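Long-range contacts in glutamine amidotransferase domain-containing protein (Thermotoga maritima, PDB 1O1Y), which probably acts as a class I glutamine amidotransferase, releasing ammonia from glutamine for transfer to an acceptor that is not established here: residues E93-G98 with Y176-G181; L110-Y115 with D155-A160; V128-D133 with R162-E167. All coordinates share one frame; numbering follows the deposited sequence. Where two conformers were deposited one is given.

Contact 1: residues E93-G98 with Y176-G181; sequences EIPFLG and YGKAVG
K178 lays its aliphatic chain beside the ring of P95, the two side chains pointing the same way, with K178 CE 4.0 Å from P95 CG. The chain bends at chi3 (82°), which turns CE toward the proline, and NZ then makes a weak hydrogen bond of 3.1 Å to E93 O. E93 belongs to the Schellman motif that closes helix 78-92. A water accepts from K178 NZ and donates to E93 OE2, joining two opposite charges that do not touch directly. Beyond this exposed end the backbones run as parallel strands, 12° apart. F96 N donates to K178 O, V180 N returns a 2.8 Å bond to F96 O, and G98 N reaches V180 O in a nearly straight bond (176°). Side chains then part to the two faces of the sheet. L97 CD1 meets V180 CG1 at 3.7 Å on the face where M236 of helix 211-237 touches both. On the other, F96 CB lies 4.1 Å from A179 CB, and I89 and L90 of helix 78-92 close over them. G98 suits this face, because a CB there would be crowded by F96 CE2. Paired central parallel strands between helices are the core of the flavodoxin-like fold. As in other class I glutamine amidotransferases, strand 96-98 leads straight to the presumed nucleophile, C100, found here as cysteinesulfonic acid.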
# COMPACT_ATOMS: atom_id res chain seq x y z
N GLU A 93 -5.49 6.99 -16.43
CA GLU A 93 -5.15 5.55 -16.42
C GLU A 93 -3.67 5.32 -16.17
O GLU A 93 -3.03 4.49 -16.83
CB GLU A 93 -5.66 4.90 -17.74
CG GLU A 93 -7.16 5.09 -17.92
CD GLU A 93 -7.70 4.44 -19.18
OE1 GLU A 93 -8.47 5.10 -19.90
OE2 GLU A 93 -7.33 3.28 -19.44
N ILE A 94 -3.11 6.06 -15.21
CA ILE A 94 -1.73 5.86 -14.77
C ILE A 94 -1.72 4.71 -13.78
O ILE A 94 -2.60 4.66 -12.89
CB ILE A 94 -1.16 7.18 -14.13
CG1 ILE A 94 -1.10 8.30 -15.18
CG2 ILE A 94 0.25 6.95 -13.60
CD1 ILE A 94 -0.86 9.73 -14.64
N PRO A 95 -0.77 3.77 -13.90
CA PRO A 95 -0.66 2.72 -12.89
C PRO A 95 -0.58 3.30 -11.49
O PRO A 95 0.14 4.27 -11.24
CB PRO A 95 0.60 1.97 -13.29
CG PRO A 95 0.66 2.13 -14.77
CD PRO A 95 0.22 3.58 -14.99
N PHE A 96 -1.33 2.68 -10.58
CA PHE A 96 -1.49 3.18 -9.23
C PHE A 96 -1.50 2.02 -8.28
O PHE A 96 -2.22 1.04 -8.47
CB PHE A 96 -2.83 3.90 -9.13
CG PHE A 96 -3.17 4.37 -7.75
CD1 PHE A 96 -2.76 5.64 -7.32
CD2 PHE A 96 -3.89 3.59 -6.88
CE1 PHE A 96 -3.07 6.11 -6.07
CE2 PHE A 96 -4.23 4.06 -5.60
CZ PHE A 96 -3.84 5.33 -5.21
N LEU A 97 -0.74 2.15 -7.22
CA LEU A 97 -0.72 1.14 -6.16
C LEU A 97 -0.99 1.84 -4.83
O LEU A 97 -0.17 2.62 -4.35
CB LEU A 97 0.65 0.46 -6.09
CG LEU A 97 0.90 -0.52 -4.96
CD1 LEU A 97 -0.10 -1.67 -5.01
CD2 LEU A 97 2.31 -1.07 -5.10
N GLY A 98 -2.14 1.53 -4.23
CA GLY A 98 -2.46 2.07 -2.90
C GLY A 98 -2.30 1.02 -1.83
O GLY A 98 -2.82 -0.08 -1.99
N TYR A 176 -8.72 -2.46 -10.21
CA TYR A 176 -9.66 -1.74 -11.07
C TYR A 176 -8.82 -1.09 -12.15
O TYR A 176 -8.13 -0.13 -11.89
CB TYR A 176 -10.43 -0.69 -10.28
CG TYR A 176 -11.32 0.20 -11.12
CD1 TYR A 176 -12.56 -0.23 -11.54
CD2 TYR A 176 -10.90 1.45 -11.53
CE1 TYR A 176 -13.34 0.59 -12.35
CE2 TYR A 176 -11.69 2.26 -12.31
CZ TYR A 176 -12.90 1.82 -12.72
OH TYR A 176 -13.70 2.62 -13.51
N GLY A 177 -8.85 -1.64 -13.35
CA GLY A 177 -8.05 -1.12 -14.46
C GLY A 177 -6.59 -1.31 -14.13
O GLY A 177 -6.16 -2.41 -13.78
N LYS A 178 -5.84 -0.21 -14.16
CA LYS A 178 -4.44 -0.19 -13.75
C LYS A 178 -4.20 0.24 -12.31
O LYS A 178 -3.05 0.45 -11.90
CB LYS A 178 -3.67 0.68 -14.72
CG LYS A 178 -3.70 0.04 -16.11
CD LYS A 178 -3.59 1.07 -17.21
CE LYS A 178 -2.18 1.51 -17.50
NZ LYS A 178 -2.10 2.31 -18.81
N ALA A 179 -5.28 0.35 -11.55
CA ALA A 179 -5.20 0.71 -10.14
C ALA A 179 -5.40 -0.49 -9.24
O ALA A 179 -6.30 -1.31 -9.45
CB ALA A 179 -6.25 1.77 -9.79
N VAL A 180 -4.51 -0.58 -8.27
CA VAL A 180 -4.42 -1.70 -7.36
C VAL A 180 -4.51 -1.18 -5.96
O VAL A 180 -3.88 -0.20 -5.62
CB VAL A 180 -3.07 -2.44 -7.58
CG1 VAL A 180 -2.88 -3.59 -6.55
CG2 VAL A 180 -2.92 -2.93 -9.02
N GLY A 181 -5.31 -1.83 -5.13
CA GLY A 181 -5.33 -1.54 -3.71
C GLY A 181 -4.99 -2.77 -2.91
O GLY A 181 -5.60 -3.80 -3.09
O HOH W 1 -4.58 2.90 -20.78

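Contact 2: residues L110-Y115 with D155-A160; sequences LGASVY and DLPRRA
A Schellman motif ends helix 102-109, with G111 at positive phi, and the residues flanking that glycine, L110 and A112, pack on P157, which opens a type I beta turn ahead of strand 161-165. L110 CB sits 3.6 Å from P157 CB, the side chains crossing at a slant, while A112 CB presses on D155 O and, more loosely, on P157 CG. The two segments run in opposite directions here, continuing the small antiparallel pair 114-116 and 152-154. D155 N donates to S113 O at 3.0 Å, and a water takes the S113 N-H and gives its own hydrogen to D155 OD2. The other carboxylate oxygen belongs to Y115: its OH donates to D155 OD1 at 2.6 Å. The hydroxyl comes from above the carboxylate plane, 43° out of it. Y115 CG stands between its backbone N and carbonyl carbon (chi1 44°), the crowded position, and the far end of the ring comes back to D155. A phenylalanine in place of this tyrosine would keep the ring but would probably leave D155 OD1 without this donor and the carboxylate freer to turn. At the helix end, L110 O receives hydrogens from two waters: one also accepts from R158 N, and the other, 2.7 Å from L110 O, accepts from both R159 N and R159 NE.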
# COMPACT_ATOMS: atom_id res chain seq x y z
N LEU A 110 -13.70 4.99 -5.72
CA LEU A 110 -14.44 4.06 -6.59
C LEU A 110 -15.83 3.75 -6.00
O LEU A 110 -16.53 2.83 -6.46
CB LEU A 110 -13.62 2.78 -6.74
CG LEU A 110 -12.32 2.97 -7.53
CD1 LEU A 110 -11.57 1.66 -7.55
CD2 LEU A 110 -12.60 3.44 -8.93
N GLY A 111 -16.21 4.49 -4.97
CA GLY A 111 -17.59 4.48 -4.52
C GLY A 111 -17.92 3.57 -3.34
O GLY A 111 -19.07 3.52 -2.95
N ALA A 112 -16.92 2.92 -2.74
CA ALA A 112 -17.14 1.93 -1.68
C ALA A 112 -16.97 2.56 -0.30
O ALA A 112 -16.18 3.47 -0.16
CB ALA A 112 -16.17 0.79 -1.81
N SER A 113 -17.70 2.05 0.68
CA SER A 113 -17.58 2.51 2.05
C SER A 113 -16.30 1.98 2.68
O SER A 113 -15.85 0.86 2.39
CB SER A 113 -18.81 2.05 2.88
OG SER A 113 -20.03 2.59 2.42
N VAL A 114 -15.75 2.79 3.56
CA VAL A 114 -14.65 2.43 4.42
C VAL A 114 -15.13 2.55 5.86
O VAL A 114 -15.90 3.45 6.23
CB VAL A 114 -13.47 3.42 4.18
CG1 VAL A 114 -12.32 3.18 5.16
CG2 VAL A 114 -13.06 3.36 2.73
N TYR A 115 -14.68 1.62 6.70
CA TYR A 115 -15.20 1.53 8.06
C TYR A 115 -14.34 0.69 8.95
O TYR A 115 -13.50 -0.06 8.49
CB TYR A 115 -16.61 0.94 8.08
CG TYR A 115 -16.77 -0.28 7.17
CD1 TYR A 115 -16.47 -1.56 7.63
CD2 TYR A 115 -17.23 -0.13 5.85
CE1 TYR A 115 -16.61 -2.67 6.80
CE2 TYR A 115 -17.38 -1.24 5.02
CZ TYR A 115 -17.07 -2.51 5.50
OH TYR A 115 -17.23 -3.62 4.68
N ASP A 155 -15.60 -2.05 1.71
CA ASP A 155 -16.38 -2.83 0.75
C ASP A 155 -15.63 -2.89 -0.57
O ASP A 155 -14.85 -2.02 -0.90
CB ASP A 155 -17.70 -2.18 0.50
CG ASP A 155 -18.67 -2.33 1.65
OD1 ASP A 155 -18.48 -3.27 2.47
OD2 ASP A 155 -19.65 -1.56 1.77
N LEU A 156 -15.87 -3.94 -1.34
CA LEU A 156 -15.28 -4.06 -2.68
C LEU A 156 -16.01 -3.14 -3.65
O LEU A 156 -17.21 -3.23 -3.78
CB LEU A 156 -15.40 -5.51 -3.16
CG LEU A 156 -14.82 -5.88 -4.53
CD1 LEU A 156 -13.33 -5.80 -4.48
CD2 LEU A 156 -15.26 -7.26 -4.92
N PRO A 157 -15.31 -2.22 -4.31
CA PRO A 157 -15.99 -1.34 -5.24
C PRO A 157 -16.64 -2.14 -6.36
O PRO A 157 -16.16 -3.21 -6.76
CB PRO A 157 -14.88 -0.48 -5.81
CG PRO A 157 -13.82 -0.45 -4.76
CD PRO A 157 -13.89 -1.84 -4.15
N ARG A 158 -17.72 -1.60 -6.85
CA ARG A 158 -18.54 -2.30 -7.82
C ARG A 158 -17.71 -2.65 -9.04
O ARG A 158 -17.80 -3.75 -9.58
CB ARG A 158 -19.73 -1.46 -8.24
CG ARG A 158 -20.65 -2.23 -9.19
CD ARG A 158 -21.88 -1.44 -9.63
NE ARG A 158 -21.50 -0.07 -9.95
CZ ARG A 158 -21.17 0.36 -11.16
NH1 ARG A 158 -21.23 -0.44 -12.22
NH2 ARG A 158 -20.81 1.63 -11.31
N ARG A 159 -16.90 -1.73 -9.51
CA ARG A 159 -16.21 -2.09 -10.75
C ARG A 159 -14.91 -2.96 -10.54
O ARG A 159 -14.27 -3.42 -11.49
CB ARG A 159 -15.94 -0.79 -11.52
CG ARG A 159 -17.23 -0.11 -12.07
CD ARG A 159 -17.03 1.40 -12.42
NE ARG A 159 -16.74 2.21 -11.22
CZ ARG A 159 -16.22 3.45 -11.22
NH1 ARG A 159 -15.90 4.06 -12.36
NH2 ARG A 159 -16.03 4.08 -10.07
N ALA A 160 -14.56 -3.22 -9.28
CA ALA A 160 -13.29 -3.85 -8.97
C ALA A 160 -13.35 -5.36 -8.90
O ALA A 160 -14.40 -5.97 -8.62
CB ALA A 160 -12.75 -3.28 -7.65
O HOH W 2 -18.49 0.98 -5.69
O HOH W 3 -17.03 1.32 -8.64
O HOH W 4 -20.21 0.61 0.32

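Contact 3: residues V128-D133 with R162-E167; sequences VEKVSD and RVFTSE
F164 sets its ring against K130 and V128, and this is the buried side of the contact. Its CE1 lies 3.8 Å from K130 CB and its CD1 is 4.0 Å from V128 CG2, both approached at a slant. The rings of F137 and F184 meet F164 edge-to-face and help enclose it. K130 lends only the start of its chain to this cluster: CG is anti to the backbone N, the chain bends at chi3, and NZ goes off to F137 O and F140 O. Behind the side chains the backbone is well tied. E129 and T165 form a hydrogen-bonded antiparallel pair, E129 N to T165 O at 2.9 Å and T165 N to E129 O at 2.8 Å, and K130 with F164 is the non-hydrogen-bonded pair beside it. This is the antiparallel part of the mixed central sheet, where strand 161-165 lies between 125-130 and 173-176; toward the latter, V163 and F164 share G173 in a classic beta bulge. V163 O takes the N-H of V131 from well above its carbonyl plane, 45° out. The other side is more open to solvent. V131 CG1 crosses T165 CG2 at about a right angle, 3.6 Å away, and V131 CG2 rests on R162 CG, but the polar ends here turn elsewhere: T165 OG1 to E170 O, R162 NE to N171 OD1. In E129 the bend at chi2 (81°) folds CD back toward the neighbouring strand, and OE1 lies 3.1 Å from S166 CA; T165 O is also close to it, but both are acceptors, so nothing bonds them. Past the last ladder bond, a water 2.8 Å from R162 O donates to it and to V131 O, joining the two segments.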
# COMPACT_ATOMS: atom_id res chain seq x y z
N VAL A 128 -3.05 -14.00 3.87
CA VAL A 128 -4.05 -13.59 2.92
C VAL A 128 -4.05 -14.66 1.85
O VAL A 128 -3.07 -15.38 1.64
CB VAL A 128 -3.76 -12.22 2.25
CG1 VAL A 128 -3.90 -11.11 3.30
CG2 VAL A 128 -2.42 -12.16 1.56
N GLU A 129 -5.20 -14.80 1.21
CA GLU A 129 -5.37 -15.79 0.18
C GLU A 129 -5.76 -15.10 -1.16
O GLU A 129 -6.54 -14.11 -1.22
CB GLU A 129 -6.46 -16.80 0.61
CG GLU A 129 -6.17 -17.53 1.94
CD GLU A 129 -6.50 -16.75 3.19
OE1 GLU A 129 -7.51 -16.01 3.20
OE2 GLU A 129 -5.71 -16.87 4.19
N LYS A 130 -5.18 -15.59 -2.23
CA LYS A 130 -5.35 -15.06 -3.57
C LYS A 130 -6.51 -15.70 -4.30
O LYS A 130 -6.55 -16.88 -4.48
CB LYS A 130 -4.04 -15.15 -4.36
CG LYS A 130 -4.05 -14.34 -5.70
CD LYS A 130 -2.79 -14.50 -6.55
CE LYS A 130 -2.78 -15.70 -7.42
NZ LYS A 130 -1.65 -15.70 -8.40
N VAL A 131 -7.48 -14.86 -4.68
CA VAL A 131 -8.74 -15.32 -5.18
C VAL A 131 -9.01 -14.85 -6.62
O VAL A 131 -10.12 -14.84 -7.10
CB VAL A 131 -9.88 -14.88 -4.22
CG1 VAL A 131 -9.69 -15.49 -2.86
CG2 VAL A 131 -9.99 -13.37 -4.06
N SER A 132 -7.94 -14.53 -7.33
CA SER A 132 -8.03 -14.11 -8.73
C SER A 132 -6.79 -14.51 -9.51
O SER A 132 -5.69 -14.49 -8.97
CB SER A 132 -8.11 -12.57 -8.78
OG SER A 132 -8.09 -12.08 -10.10
N ASP A 133 -6.97 -14.78 -10.80
CA ASP A 133 -5.83 -14.97 -11.74
C ASP A 133 -5.39 -13.66 -12.41
O ASP A 133 -4.68 -13.71 -13.43
CB ASP A 133 -6.04 -16.04 -12.80
CG ASP A 133 -4.69 -16.42 -13.53
OD1 ASP A 133 -3.59 -16.43 -12.89
OD2 ASP A 133 -4.64 -16.71 -14.74
N ARG A 162 -11.89 -8.46 -6.79
CA ARG A 162 -11.18 -8.87 -5.57
C ARG A 162 -10.03 -9.80 -5.95
O ARG A 162 -10.23 -10.74 -6.71
CB ARG A 162 -12.09 -9.64 -4.62
CG ARG A 162 -11.42 -9.98 -3.28
CD ARG A 162 -12.31 -10.75 -2.30
NE ARG A 162 -13.48 -9.96 -1.90
CZ ARG A 162 -14.73 -10.13 -2.31
NH1 ARG A 162 -15.11 -11.10 -3.15
NH2 ARG A 162 -15.64 -9.28 -1.84
N VAL A 163 -8.84 -9.50 -5.44
CA VAL A 163 -7.67 -10.33 -5.68
C VAL A 163 -7.20 -11.04 -4.42
O VAL A 163 -6.62 -12.14 -4.52
CB VAL A 163 -6.53 -9.51 -6.33
CG1 VAL A 163 -5.27 -10.36 -6.59
CG2 VAL A 163 -7.02 -9.00 -7.69
N PHE A 164 -7.36 -10.41 -3.27
CA PHE A 164 -7.02 -11.04 -2.01
C PHE A 164 -8.14 -10.97 -0.98
O PHE A 164 -8.83 -9.95 -0.83
CB PHE A 164 -5.76 -10.43 -1.38
CG PHE A 164 -4.51 -10.60 -2.22
CD1 PHE A 164 -3.75 -11.78 -2.15
CD2 PHE A 164 -4.14 -9.62 -3.12
CE1 PHE A 164 -2.62 -11.95 -2.93
CE2 PHE A 164 -3.02 -9.81 -3.90
CZ PHE A 164 -2.27 -10.99 -3.81
N THR A 165 -8.23 -12.05 -0.22
CA THR A 165 -9.11 -12.14 0.94
C THR A 165 -8.36 -12.63 2.17
O THR A 165 -7.18 -12.88 2.12
CB THR A 165 -10.32 -13.03 0.56
OG1 THR A 165 -11.37 -12.89 1.53
CG2 THR A 165 -9.94 -14.49 0.58
N SER A 166 -9.08 -12.78 3.28
CA SER A 166 -8.51 -13.32 4.49
C SER A 166 -9.59 -13.86 5.39
O SER A 166 -10.79 -13.63 5.19
CB SER A 166 -7.72 -12.27 5.25
OG SER A 166 -8.55 -11.22 5.75
N GLU A 167 -9.17 -14.58 6.42
CA GLU A 167 -10.10 -15.03 7.42
C GLU A 167 -10.79 -13.89 8.17
O GLU A 167 -12.00 -13.94 8.37
CB GLU A 167 -9.42 -16.01 8.36
CG GLU A 167 -10.42 -16.84 9.13
CD GLU A 167 -9.77 -18.04 9.74
OE1 GLU A 167 -9.24 -17.88 10.86
OE2 GLU A 167 -9.78 -19.12 9.09
O HOH W 5 -12.23 -12.63 -7.18

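Overall arrangement
Contacts 1 and 3 lie in the same mixed sheet but in different parts of it: contact 1 pairs parallel strands at the buried core, between helices, while contact 3 pairs antiparallel strands nearer the surface, with one buried aromatic side and one more exposed side. Their centres are about 17 Å apart and they do not touch. Contact 2 is mostly loop, held by a single backbone bond, one tyrosine-carboxylate bond, leucine and alanine against a proline, and waters. It also touches both neighbours: Y176 of contact 1 packs on L110, and L156 of contact 2 reaches R162 of contact 3. Segment 155-160 leads from the small two-stranded sheet into the strand used by contact 3.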